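Local coordinates for protein thymine dioxygenase (Neurospora crassa, PDB 5C3Q) that probably hydroxylates the methyl group of thymine as a 2-oxoglutarate-dependent, non-haem iron dioxygenase, crystallised with nickel in the metal site, at residues R212-D218 and S270-V276; G220-F226 and S290-N296. Residue numbers count along the deposited sequence, not the author numbering.

Overall arrangement
The double-stranded beta-helix of 2-oxoglutarate oxygenases places its chemistry between two sheets, and the two contacts sample one sheet each. Contact 1 joins edge strand 213-216 of the four-stranded sheet to strand 273-275 and supplies all three protein ligands of the nickel; contact 2 pairs strands 222-227 and 284-295 of the large mixed sheet. Their centres lie about 13 Å apart and their segments alternate along the chain. D218 OD2 of contact 1 meets T223 OG1 of contact 2 at 2.6 Å, probably a hydrogen bond. Both contacts touch 2-oxoglutarate and thymine, whose CM5 atom, the carbon probably hydroxylated, stands 4.6 Å from the nickel NI.

Contact 1 of 2, residues R212-D218 and S270-V276; sequences RAGEHTD and STVHRVV. With NI (nickel (II) ion), chain E; AKG (2-oxoglutaric acid), chain F; TDR (thymine), chain G; EDO (1,2-ethanediol), chain H.
H216 lays its imidazole obliquely against that of H273, centroids 4.3 Å apart and planes at 55°. Both take chi1 p, and H216 ND1 donates to G214 O (2.8 Å), H273 ND1 to T271 O (2.9 Å), so each NE2 faces the nickel. H216 NE2, H273 NE2 and D218 OD1 bind NI at 2.2 Å: the HXD...H facial triad. NI also takes AKG O5 and a water at 2.2 Å and AKG O1 at 2.3 Å. Strands 213-216 and 273-275 run antiparallel (174°, axes 4.8 Å apart). Hydrogen-bonded pairs are A213–V275 (A213 N to V275 O 2.9 Å, V275 N to A213 O 3.0 Å) and H216–H273 (H216 N to H273 O 3.1 Å, H273 N to H216 O 3.0 Å). Between them G214 and E215 oppose R274 alone, a beta bulge shifting the register by one; R212 and A213 both face V275 (R212 N to V275 O 3.0 Å), a classic bulge. Strand 273-275 lies between strands 213-216 and 233-236, V275 packing on Y196 (strand 190-200) and R288 (strand 284-295).

Contact 2 of 2, residues G220-F226 and S290-N296; sequences GSITLLF and SIAYFCN. With TDR (thymine), chain G; AKG (2-oxoglutaric acid), chain F.
A classic beta bulge opens this antiparallel pairing: S221 and I222 both face C295. S221 N (2.8 Å) and, weakly, S221 OG (2.9 Å) donate to C295 O, and C295 N to I222 O (2.7 Å). Strands 222-226 and 290-295 lie at 166°, axes 4.6 Å apart. Hydrogen-bonded pairs are L224–Y293 (L224 N to Y293 O 2.9 Å, Y293 N to L224 O 2.8 Å) and F226–I291 (F226 N to I291 O 2.9 Å, I291 N to F226 O 2.8 Å); T223–F294 and L225–A292 are non-hydrogen-bonded pairs. The face bearing I222, L224, F226, I291, Y293 and C295 is largely apolar and covered by helices 57-71 and 147-173, with Y293 OH hydrogen-bonded to N189. T223, L225, A292 and F294 lie on the opposite face, where L225 and F294 line the ligand pocket. F294 (chi1 m) sets a ring face against thymine, its CG 3.5 Å from TDR N3. T223 OG1, at that ring's edge (3.4 Å from F294 CD1), is hydrogen-bonded to OD2 of D218, which binds the metal through OD1. S290 OG donates to AKG O4 (2.7 Å). The helix-facing side is thus mainly apolar, while the other gives thymine an aromatic face and 2-oxoglutarate a hydroxyl beside Y196, R288 and R192.

Contact 1 of 2, residues R212-D218 and S270-V276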
ATOM      1  N   ARG A 212      -5.770  -1.886 -14.265  1.00 26.29           N
ATOM      2  CA  ARG A 212      -5.556  -2.994 -13.340  1.00 25.46           C
ATOM      3  C   ARG A 212      -5.920  -2.576 -11.912  1.00 24.38           C
ATOM      4  O   ARG A 212      -6.521  -3.355 -11.175  1.00 24.16           O
ATOM      5  CB  ARG A 212      -4.116  -3.517 -13.436  1.00 25.42           C
ATOM      6  CG  ARG A 212      -3.968  -4.626 -14.469  1.00 25.88           C
ATOM      7  CD  ARG A 212      -2.543  -5.151 -14.587  1.00 25.79           C
ATOM      8  NE  ARG A 212      -2.520  -6.509 -15.134  1.00 26.19           N
ATOM      9  CZ  ARG A 212      -1.433  -7.152 -15.558  1.00 26.47           C
ATOM     10  NH1 ARG A 212      -0.234  -6.577 -15.524  1.00 26.43           N
ATOM     11  NH2 ARG A 212      -1.551  -8.389 -16.024  1.00 27.09           N
ATOM     12  N   ALA A 213      -5.556  -1.350 -11.533  1.00 23.77           N
ATOM     13  CA  ALA A 213      -5.993  -0.751 -10.266  1.00 22.95           C
ATOM     14  C   ALA A 213      -6.288   0.734 -10.459  1.00 22.66           C
ATOM     15  O   ALA A 213      -5.419   1.488 -10.890  1.00 22.30           O
ATOM     16  CB  ALA A 213      -4.944  -0.938  -9.182  1.00 22.69           C
ATOM     17  N   GLY A 214      -7.513   1.148 -10.130  1.00 22.70           N
ATOM     18  CA  GLY A 214      -7.935   2.538 -10.302  1.00 22.51           C
ATOM     19  C   GLY A 214      -7.131   3.517  -9.465  1.00 22.20           C
ATOM     20  O   GLY A 214      -6.626   3.166  -8.397  1.00 21.27           O
ATOM     21  N   GLU A 215      -7.010   4.748  -9.958  1.00 22.22           N
ATOM     22  CA  GLU A 215      -6.284   5.789  -9.244  1.00 22.06           C
ATOM     23  C   GLU A 215      -6.890   6.048  -7.863  1.00 20.92           C
ATOM     24  O   GLU A 215      -8.111   6.041  -7.685  1.00 20.55           O
ATOM     25  CB  GLU A 215      -6.210   7.086 -10.062  1.00 23.57           C
ATOM     26  CG  GLU A 215      -7.539   7.776 -10.338  1.00 25.24           C
ATOM     27  CD  GLU A 215      -7.366   9.079 -11.100  1.00 27.08           C
ATOM     28  OE1 GLU A 215      -6.448   9.165 -11.940  1.00 28.35           O
ATOM     29  OE2 GLU A 215      -8.155  10.020 -10.870  1.00 29.53           O
ATOM     30  N   HIS A 216      -6.020   6.262  -6.885  1.00 19.29           N
ATOM     31  CA  HIS A 216      -6.452   6.464  -5.513  1.00 18.66           C
ATOM     32  C   HIS A 216      -5.294   6.958  -4.665  1.00 18.25           C
ATOM     33  O   HIS A 216      -4.143   6.967  -5.114  1.00 18.16           O
ATOM     34  CB  HIS A 216      -6.944   5.141  -4.935  1.00 18.40           C
ATOM     35  CG  HIS A 216      -5.872   4.108  -4.853  1.00 18.18           C
ATOM     36  ND1 HIS A 216      -5.377   3.465  -5.965  1.00 18.18           N
ATOM     37  CD2 HIS A 216      -5.163   3.642  -3.801  1.00 17.78           C
ATOM     38  CE1 HIS A 216      -4.423   2.632  -5.601  1.00 17.83           C
ATOM     39  NE2 HIS A 216      -4.272   2.721  -4.295  1.00 17.77           N
ATOM     40  N   THR A 217      -5.613   7.375  -3.446  1.00 18.25           N
ATOM     41  CA  THR A 217      -4.624   7.555  -2.394  1.00 18.25           C
ATOM     42  C   THR A 217      -4.840   6.463  -1.351  1.00 18.38           C
ATOM     43  O   THR A 217      -5.972   5.989  -1.159  1.00 18.78           O
ATOM     44  CB  THR A 217      -4.742   8.937  -1.723  1.00 18.78           C
ATOM     45  OG1 THR A 217      -6.071   9.126  -1.222  1.00 18.84           O
ATOM     46  CG2 THR A 217      -4.414  10.055  -2.707  1.00 19.12           C
ATOM     47  N   ASP A 218      -3.760   6.049  -0.694  1.00 18.07           N
ATOM     48  CA  ASP A 218      -3.851   5.106   0.418  1.00 18.18           C
ATOM     49  C   ASP A 218      -4.322   5.848   1.665  1.00 18.28           C
ATOM     50  O   ASP A 218      -4.168   7.068   1.759  1.00 18.50           O
ATOM     51  CB  ASP A 218      -2.505   4.416   0.670  1.00 18.13           C
ATOM     52  CG  ASP A 218      -2.119   3.434  -0.436  1.00 18.42           C
ATOM     53  OD1 ASP A 218      -2.916   3.174  -1.364  1.00 18.65           O
ATOM     54  OD2 ASP A 218      -0.995   2.903  -0.372  1.00 18.94           O
ATOM     55  N   SER A 270       0.629  12.544   0.540  1.00 18.57           N
ATOM     56  CA  SER A 270       0.011  11.283   0.155  1.00 18.05           C
ATOM     57  C   SER A 270      -0.366  11.408  -1.312  1.00 17.59           C
ATOM     58  O   SER A 270      -1.226  12.208  -1.665  1.00 17.53           O
ATOM     59  CB  SER A 270      -1.230  10.985   0.991  1.00 18.24           C
ATOM     60  OG  SER A 270      -1.805   9.753   0.576  1.00 18.58           O
ATOM     61  N   THR A 271       0.285  10.618  -2.157  1.00 17.18           N
ATOM     62  CA  THR A 271       0.285  10.860  -3.600  1.00 17.58           C
ATOM     63  C   THR A 271      -0.577   9.849  -4.340  1.00 17.41           C
ATOM     64  O   THR A 271      -0.602   8.662  -3.995  1.00 17.05           O
ATOM     65  CB  THR A 271       1.729  10.828  -4.131  1.00 17.79           C
ATOM     66  OG1 THR A 271       2.504  11.780  -3.393  1.00 17.92           O
ATOM     67  CG2 THR A 271       1.806  11.170  -5.613  1.00 18.37           C
ATOM     68  N   VAL A 272      -1.271  10.338  -5.365  1.00 17.65           N
ATOM     69  CA  VAL A 272      -2.177   9.529  -6.164  1.00 17.52           C
ATOM     70  C   VAL A 272      -1.356   8.553  -6.997  1.00 17.77           C
ATOM     71  O   VAL A 272      -0.334   8.926  -7.578  1.00 17.75           O
ATOM     72  CB  VAL A 272      -3.055  10.411  -7.081  1.00 18.04           C
ATOM     73  CG1 VAL A 272      -3.923   9.565  -8.010  1.00 18.26           C
ATOM     74  CG2 VAL A 272      -3.935  11.342  -6.247  1.00 18.05           C
ATOM     75  N   HIS A 273      -1.807   7.302  -7.039  1.00 17.50           N
ATOM     76  CA  HIS A 273      -1.158   6.266  -7.826  1.00 17.66           C
ATOM     77  C   HIS A 273      -2.184   5.271  -8.366  1.00 18.01           C
ATOM     78  O   HIS A 273      -3.330   5.239  -7.922  1.00 17.60           O
ATOM     79  CB  HIS A 273      -0.087   5.551  -6.994  1.00 17.60           C
ATOM     80  CG  HIS A 273      -0.579   5.054  -5.675  1.00 17.40           C
ATOM     81  ND1 HIS A 273      -0.925   5.899  -4.641  1.00 17.63           N
ATOM     82  CD2 HIS A 273      -0.788   3.798  -5.220  1.00 17.26           C
ATOM     83  CE1 HIS A 273      -1.327   5.183  -3.608  1.00 17.25           C
ATOM     84  NE2 HIS A 273      -1.254   3.907  -3.935  1.00 17.14           N
ATOM     85  N   ARG A 274      -1.756   4.472  -9.339  1.00 18.58           N
ATOM     86  CA  ARG A 274      -2.632   3.533 -10.027  1.00 19.08           C
ATOM     87  C   ARG A 274      -1.792   2.414 -10.623  1.00 19.99           C
ATOM     88  O   ARG A 274      -0.561   2.477 -10.595  1.00 19.85           O
ATOM     89  CB  ARG A 274      -3.419   4.243 -11.135  1.00 19.30           C
ATOM     90  CG  ARG A 274      -2.582   4.643 -12.342  1.00 19.65           C
ATOM     91  CD  ARG A 274      -3.348   5.534 -13.302  1.00 20.21           C
ATOM     92  NE  ARG A 274      -2.558   5.828 -14.495  1.00 20.48           N
ATOM     93  CZ  ARG A 274      -3.016   6.451 -15.579  1.00 21.06           C
ATOM     94  NH1 ARG A 274      -4.278   6.862 -15.646  1.00 21.31           N
ATOM     95  NH2 ARG A 274      -2.207   6.653 -16.609  1.00 21.48           N
ATOM     96  N   VAL A 275      -2.459   1.396 -11.158  1.00 20.82           N
ATOM     97  CA  VAL A 275      -1.782   0.357 -11.925  1.00 21.73           C
ATOM     98  C   VAL A 275      -2.470   0.225 -13.281  1.00 23.18           C
ATOM     99  O   VAL A 275      -3.678   0.006 -13.350  1.00 22.75           O
ATOM    100  CB  VAL A 275      -1.774  -1.007 -11.208  1.00 21.49           C
ATOM    101  CG1 VAL A 275      -0.923  -2.010 -11.981  1.00 21.83           C
ATOM    102  CG2 VAL A 275      -1.236  -0.869  -9.791  1.00 21.01           C
ATOM    103  N   VAL A 276      -1.685   0.364 -14.347  1.00 24.87           N
ATOM    104  CA  VAL A 276      -2.188   0.268 -15.715  1.00 26.73           C
ATOM    105  C   VAL A 276      -1.435  -0.839 -16.443  1.00 29.00           C
ATOM    106  O   VAL A 276      -0.736  -1.634 -15.814  1.00 28.61           O
ATOM    107  CB  VAL A 276      -2.061   1.618 -16.467  1.00 26.79           C
ATOM    108  CG1 VAL A 276      -2.930   2.672 -15.799  1.00 26.61           C
ATOM    109  CG2 VAL A 276      -0.611   2.089 -16.539  1.00 26.81           C
TER
HETATM  110 NI    NI E 401      -2.422   2.116  -3.245  1.00 24.37          NI
HETATM  111  C1  AKG F 402      -3.123  -0.754  -3.520  1.00 26.27           C
HETATM  112  O1  AKG F 402      -3.534   0.190  -2.795  1.00 24.89           O
HETATM  113  O2  AKG F 402      -3.538  -1.921  -3.371  1.00 25.89           O
HETATM  114  C2  AKG F 402      -2.140  -0.480  -4.580  1.00 26.44           C
HETATM  115  O5  AKG F 402      -1.844   0.681  -4.852  1.00 25.65           O
HETATM  116  C3  AKG F 402      -1.504  -1.635  -5.330  1.00 26.72           C
HETATM  117  C4  AKG F 402      -0.402  -1.139  -6.262  1.00 26.70           C
HETATM  118  C5  AKG F 402       0.301  -2.283  -6.953  1.00 26.76           C
HETATM  119  O3  AKG F 402       1.470  -2.093  -7.347  1.00 26.96           O
HETATM  120  O4  AKG F 402      -0.292  -3.370  -7.126  1.00 26.46           O
HETATM  121  N1  TDR G 403      -7.560  -0.796   1.977  1.00 26.24           N
HETATM  122  C2  TDR G 403      -6.919  -0.389   3.206  1.00 25.97           C
HETATM  123  O2  TDR G 403      -7.137  -1.000   4.235  1.00 26.37           O
HETATM  124  N3  TDR G 403      -6.019   0.741   3.209  1.00 25.99           N
HETATM  125  C4  TDR G 403      -5.752   1.460   2.005  1.00 25.92           C
HETATM  126  O4  TDR G 403      -4.985   2.406   2.045  1.00 26.27           O
HETATM  127  C5  TDR G 403      -6.402   1.055   0.749  1.00 26.40           C
HETATM  128  CM5 TDR G 403      -6.165   1.773  -0.542  1.00 26.61           C
HETATM  129  C6  TDR G 403      -7.318  -0.090   0.762  1.00 26.20           C
HETATM  130  C1  EDO H 404       3.738  14.794  -5.516  1.00 36.69           C
HETATM  131  O1  EDO H 404       3.162  15.730  -6.435  1.00 37.86           O
HETATM  132  C2  EDO H 404       3.160  15.048  -4.129  1.00 36.02           C
HETATM  133  O2  EDO H 404       1.868  14.435  -4.007  1.00 35.09           O
HETATM  134  O   HOH W   1       0.514  -3.952 -14.906  1.00 29.64           O
HETATM  135  O   HOH W   2      -6.404   7.071 -13.946  1.00 37.47           O
HETATM  136  O   HOH W   3      -1.320   7.456  -1.214  1.00 19.76           O
HETATM  137  O   HOH W   4      -0.615   1.293  -2.277  1.00 27.76           O

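Contact 2 of 2, residues G220-F226 and S290-N296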
ATOM      1  N   GLY A 220      -3.810   5.096   5.259  1.00 19.03           N
ATOM      2  CA  GLY A 220      -3.174   4.987   6.580  1.00 19.47           C
ATOM      3  C   GLY A 220      -1.926   5.828   6.797  1.00 19.67           C
ATOM      4  O   GLY A 220      -1.826   6.955   6.304  1.00 19.60           O
ATOM      5  N   SER A 221      -0.979   5.279   7.555  1.00 19.91           N
ATOM      6  CA  SER A 221       0.274   5.971   7.854  1.00 20.25           C
ATOM      7  C   SER A 221       1.238   5.809   6.679  1.00 19.93           C
ATOM      8  O   SER A 221       1.602   6.791   6.026  1.00 19.62           O
ATOM      9  CB  SER A 221       0.898   5.440   9.148  1.00 20.62           C
ATOM     10  OG  SER A 221       0.980   4.018   9.140  1.00 21.55           O
ATOM     11  N   ILE A 222       1.647   4.566   6.426  1.00 19.85           N
ATOM     12  CA  ILE A 222       2.430   4.223   5.240  1.00 20.07           C
ATOM     13  C   ILE A 222       1.947   2.906   4.626  1.00 20.20           C
ATOM     14  O   ILE A 222       1.225   2.121   5.258  1.00 20.13           O
ATOM     15  CB  ILE A 222       3.958   4.123   5.523  1.00 20.48           C
ATOM     16  CG1 ILE A 222       4.283   2.939   6.438  1.00 20.82           C
ATOM     17  CG2 ILE A 222       4.494   5.424   6.120  1.00 20.66           C
ATOM     18  CD1 ILE A 222       5.769   2.713   6.656  1.00 21.31           C
ATOM     19  N   THR A 223       2.352   2.674   3.385  1.00 19.84           N
ATOM     20  CA  THR A 223       2.115   1.410   2.728  1.00 20.04           C
ATOM     21  C   THR A 223       3.454   0.864   2.277  1.00 20.64           C
ATOM     22  O   THR A 223       4.274   1.603   1.728  1.00 21.07           O
ATOM     23  CB  THR A 223       1.178   1.558   1.514  1.00 19.82           C
ATOM     24  OG1 THR A 223      -0.079   2.080   1.943  1.00 19.41           O
ATOM     25  CG2 THR A 223       0.948   0.208   0.820  1.00 19.73           C
ATOM     26  N   LEU A 224       3.680  -0.418   2.546  1.00 20.79           N
ATOM     27  CA  LEU A 224       4.860  -1.115   2.065  1.00 21.12           C
ATOM     28  C   LEU A 224       4.398  -1.920   0.868  1.00 21.24           C
ATOM     29  O   LEU A 224       3.620  -2.861   1.024  1.00 21.86           O
ATOM     30  CB  LEU A 224       5.430  -2.036   3.148  1.00 21.34           C
ATOM     31  CG  LEU A 224       5.668  -1.385   4.511  1.00 21.78           C
ATOM     32  CD1 LEU A 224       6.033  -2.432   5.549  1.00 22.19           C
ATOM     33  CD2 LEU A 224       6.743  -0.315   4.418  1.00 21.91           C
ATOM     34  N   LEU A 225       4.849  -1.530  -0.320  1.00 21.30           N
ATOM     35  CA  LEU A 225       4.433  -2.178  -1.559  1.00 21.84           C
ATOM     36  C   LEU A 225       5.565  -2.998  -2.154  1.00 22.13           C
ATOM     37  O   LEU A 225       6.587  -2.455  -2.581  1.00 22.39           O
ATOM     38  CB  LEU A 225       3.942  -1.148  -2.583  1.00 22.29           C
ATOM     39  CG  LEU A 225       3.430  -1.800  -3.873  1.00 23.13           C
ATOM     40  CD1 LEU A 225       2.056  -2.416  -3.668  1.00 23.40           C
ATOM     41  CD2 LEU A 225       3.397  -0.798  -5.007  1.00 23.74           C
ATOM     42  N   PHE A 226       5.370  -4.312  -2.169  1.00 22.58           N
ATOM     43  CA  PHE A 226       6.302  -5.244  -2.776  1.00 22.81           C
ATOM     44  C   PHE A 226       5.733  -5.607  -4.145  1.00 24.04           C
ATOM     45  O   PHE A 226       4.631  -6.158  -4.230  1.00 23.88           O
ATOM     46  CB  PHE A 226       6.439  -6.497  -1.908  1.00 22.84           C
ATOM     47  CG  PHE A 226       6.837  -6.217  -0.483  1.00 22.37           C
ATOM     48  CD1 PHE A 226       5.880  -5.904   0.475  1.00 22.08           C
ATOM     49  CD2 PHE A 226       8.165  -6.288  -0.094  1.00 22.77           C
ATOM     50  CE1 PHE A 226       6.238  -5.653   1.789  1.00 21.97           C
ATOM     51  CE2 PHE A 226       8.535  -6.030   1.222  1.00 22.71           C
ATOM     52  CZ  PHE A 226       7.570  -5.714   2.163  1.00 22.38           C
ATOM     53  N   SER A 290       1.545  -8.448  -6.665  1.00 23.80           N
ATOM     54  CA  SER A 290       2.093  -7.502  -5.713  1.00 23.32           C
ATOM     55  C   SER A 290       1.504  -7.773  -4.340  1.00 23.11           C
ATOM     56  O   SER A 290       0.511  -8.502  -4.195  1.00 22.69           O
ATOM     57  CB  SER A 290       1.820  -6.058  -6.150  1.00 23.01           C
ATOM     58  OG  SER A 290       0.435  -5.769  -6.147  1.00 23.45           O
ATOM     59  N   ILE A 291       2.148  -7.198  -3.333  1.00 22.61           N
ATOM     60  CA  ILE A 291       1.683  -7.280  -1.967  1.00 22.38           C
ATOM     61  C   ILE A 291       1.725  -5.872  -1.388  1.00 22.08           C
ATOM     62  O   ILE A 291       2.793  -5.247  -1.323  1.00 22.51           O
ATOM     63  CB  ILE A 291       2.557  -8.232  -1.125  1.00 22.87           C
ATOM     64  CG1 ILE A 291       2.598  -9.624  -1.768  1.00 23.60           C
ATOM     65  CG2 ILE A 291       2.029  -8.303   0.304  1.00 22.86           C
ATOM     66  CD1 ILE A 291       3.500 -10.619  -1.069  1.00 24.18           C
ATOM     67  N   ALA A 292       0.560  -5.372  -0.991  1.00 21.59           N
ATOM     68  CA  ALA A 292       0.458  -4.089  -0.312  1.00 21.21           C
ATOM     69  C   ALA A 292       0.222  -4.327   1.168  1.00 21.24           C
ATOM     70  O   ALA A 292      -0.808  -4.886   1.563  1.00 21.48           O
ATOM     71  CB  ALA A 292      -0.671  -3.262  -0.899  1.00 20.98           C
ATOM     72  N   TYR A 293       1.180  -3.910   1.990  1.00 20.45           N
ATOM     73  CA  TYR A 293       1.011  -3.955   3.429  1.00 19.96           C
ATOM     74  C   TYR A 293       0.630  -2.558   3.925  1.00 19.44           C
ATOM     75  O   TYR A 293       1.477  -1.662   4.042  1.00 18.80           O
ATOM     76  CB  TYR A 293       2.281  -4.474   4.101  1.00 20.52           C
ATOM     77  CG  TYR A 293       2.138  -4.733   5.581  1.00 20.68           C
ATOM     78  CD1 TYR A 293       1.659  -5.949   6.051  1.00 21.23           C
ATOM     79  CD2 TYR A 293       2.491  -3.763   6.510  1.00 20.66           C
ATOM     80  CE1 TYR A 293       1.532  -6.194   7.407  1.00 21.51           C
ATOM     81  CE2 TYR A 293       2.372  -3.996   7.870  1.00 21.11           C
ATOM     82  CZ  TYR A 293       1.892  -5.214   8.315  1.00 21.44           C
ATOM     83  OH  TYR A 293       1.768  -5.455   9.665  1.00 22.03           O
ATOM     84  N   PHE A 294      -0.660  -2.374   4.190  1.00 19.02           N
ATOM     85  CA  PHE A 294      -1.179  -1.090   4.656  1.00 18.84           C
ATOM     86  C   PHE A 294      -0.889  -0.940   6.140  1.00 18.82           C
ATOM     87  O   PHE A 294      -1.390  -1.717   6.961  1.00 18.41           O
ATOM     88  CB  PHE A 294      -2.691  -1.000   4.429  1.00 19.09           C
ATOM     89  CG  PHE A 294      -3.098  -1.123   2.989  1.00 19.23           C
ATOM     90  CD1 PHE A 294      -2.637  -0.214   2.051  1.00 19.07           C
ATOM     91  CD2 PHE A 294      -3.952  -2.131   2.577  1.00 19.44           C
ATOM     92  CE1 PHE A 294      -3.018  -0.312   0.723  1.00 19.40           C
ATOM     93  CE2 PHE A 294      -4.337  -2.235   1.253  1.00 19.71           C
ATOM     94  CZ  PHE A 294      -3.869  -1.326   0.324  1.00 19.39           C
ATOM     95  N   CYS A 295      -0.063   0.044   6.478  1.00 18.74           N
ATOM     96  CA  CYS A 295       0.224   0.353   7.869  1.00 19.09           C
ATOM     97  C   CYS A 295      -0.700   1.457   8.363  1.00 19.17           C
ATOM     98  O   CYS A 295      -0.964   2.434   7.647  1.00 18.96           O
ATOM     99  CB  CYS A 295       1.673   0.773   8.047  1.00 19.56           C
ATOM    100  SG  CYS A 295       2.875  -0.398   7.385  1.00 20.49           S
ATOM    101  N   ASN A 296      -1.188   1.290   9.590  1.00 19.14           N
ATOM    102  CA  ASN A 296      -2.086   2.248  10.215  1.00 18.88           C
ATOM    103  C   ASN A 296      -1.630   2.583  11.627  1.00 19.26           C
ATOM    104  O   ASN A 296      -0.994   1.760  12.284  1.00 18.80           O
ATOM    105  CB  ASN A 296      -3.499   1.663  10.291  1.00 19.00           C
ATOM    106  CG  ASN A 296      -4.099   1.396   8.918  1.00 18.88           C
ATOM    107  OD1 ASN A 296      -4.188   2.296   8.086  1.00 18.49           O
ATOM    108  ND2 ASN A 296      -4.526   0.163   8.682  1.00 19.01           N
TER
HETATM  109  N1  TDR G 403      -7.560  -0.796   1.977  1.00 26.24           N
HETATM  110  C2  TDR G 403      -6.919  -0.389   3.206  1.00 25.97           C
HETATM  111  O2  TDR G 403      -7.137  -1.000   4.235  1.00 26.37           O
HETATM  112  N3  TDR G 403      -6.019   0.741   3.209  1.00 25.99           N
HETATM  113  C4  TDR G 403      -5.752   1.460   2.005  1.00 25.92           C
HETATM  114  O4  TDR G 403      -4.985   2.406   2.045  1.00 26.27           O
HETATM  115  C5  TDR G 403      -6.402   1.055   0.749  1.00 26.40           C
HETATM  116  CM5 TDR G 403      -6.165   1.773  -0.542  1.00 26.61           C
HETATM  117  C6  TDR G 403      -7.318  -0.090   0.762  1.00 26.20           C
HETATM  118  C1  AKG F 402      -3.123  -0.754  -3.520  1.00 26.27           C
HETATM  119  O1  AKG F 402      -3.534   0.190  -2.795  1.00 24.89           O
HETATM  120  O2  AKG F 402      -3.538  -1.921  -3.371  1.00 25.89           O
HETATM  121  C2  AKG F 402      -2.140  -0.480  -4.580  1.00 26.44           C
HETATM  122  O5  AKG F 402      -1.844   0.681  -4.852  1.00 25.65           O
HETATM  123  C3  AKG F 402      -1.504  -1.635  -5.330  1.00 26.72           C
HETATM  124  C4  AKG F 402      -0.402  -1.139  -6.262  1.00 26.70           C
HETATM  125  C5  AKG F 402       0.301  -2.283  -6.953  1.00 26.76           C
HETATM  126  O3  AKG F 402       1.470  -2.093  -7.347  1.00 26.96           O
HETATM  127  O4  AKG F 402      -0.292  -3.370  -7.126  1.00 26.46           O
HETATM  128  O   HOH W   5      -1.825   2.719   4.627  1.00 28.28           O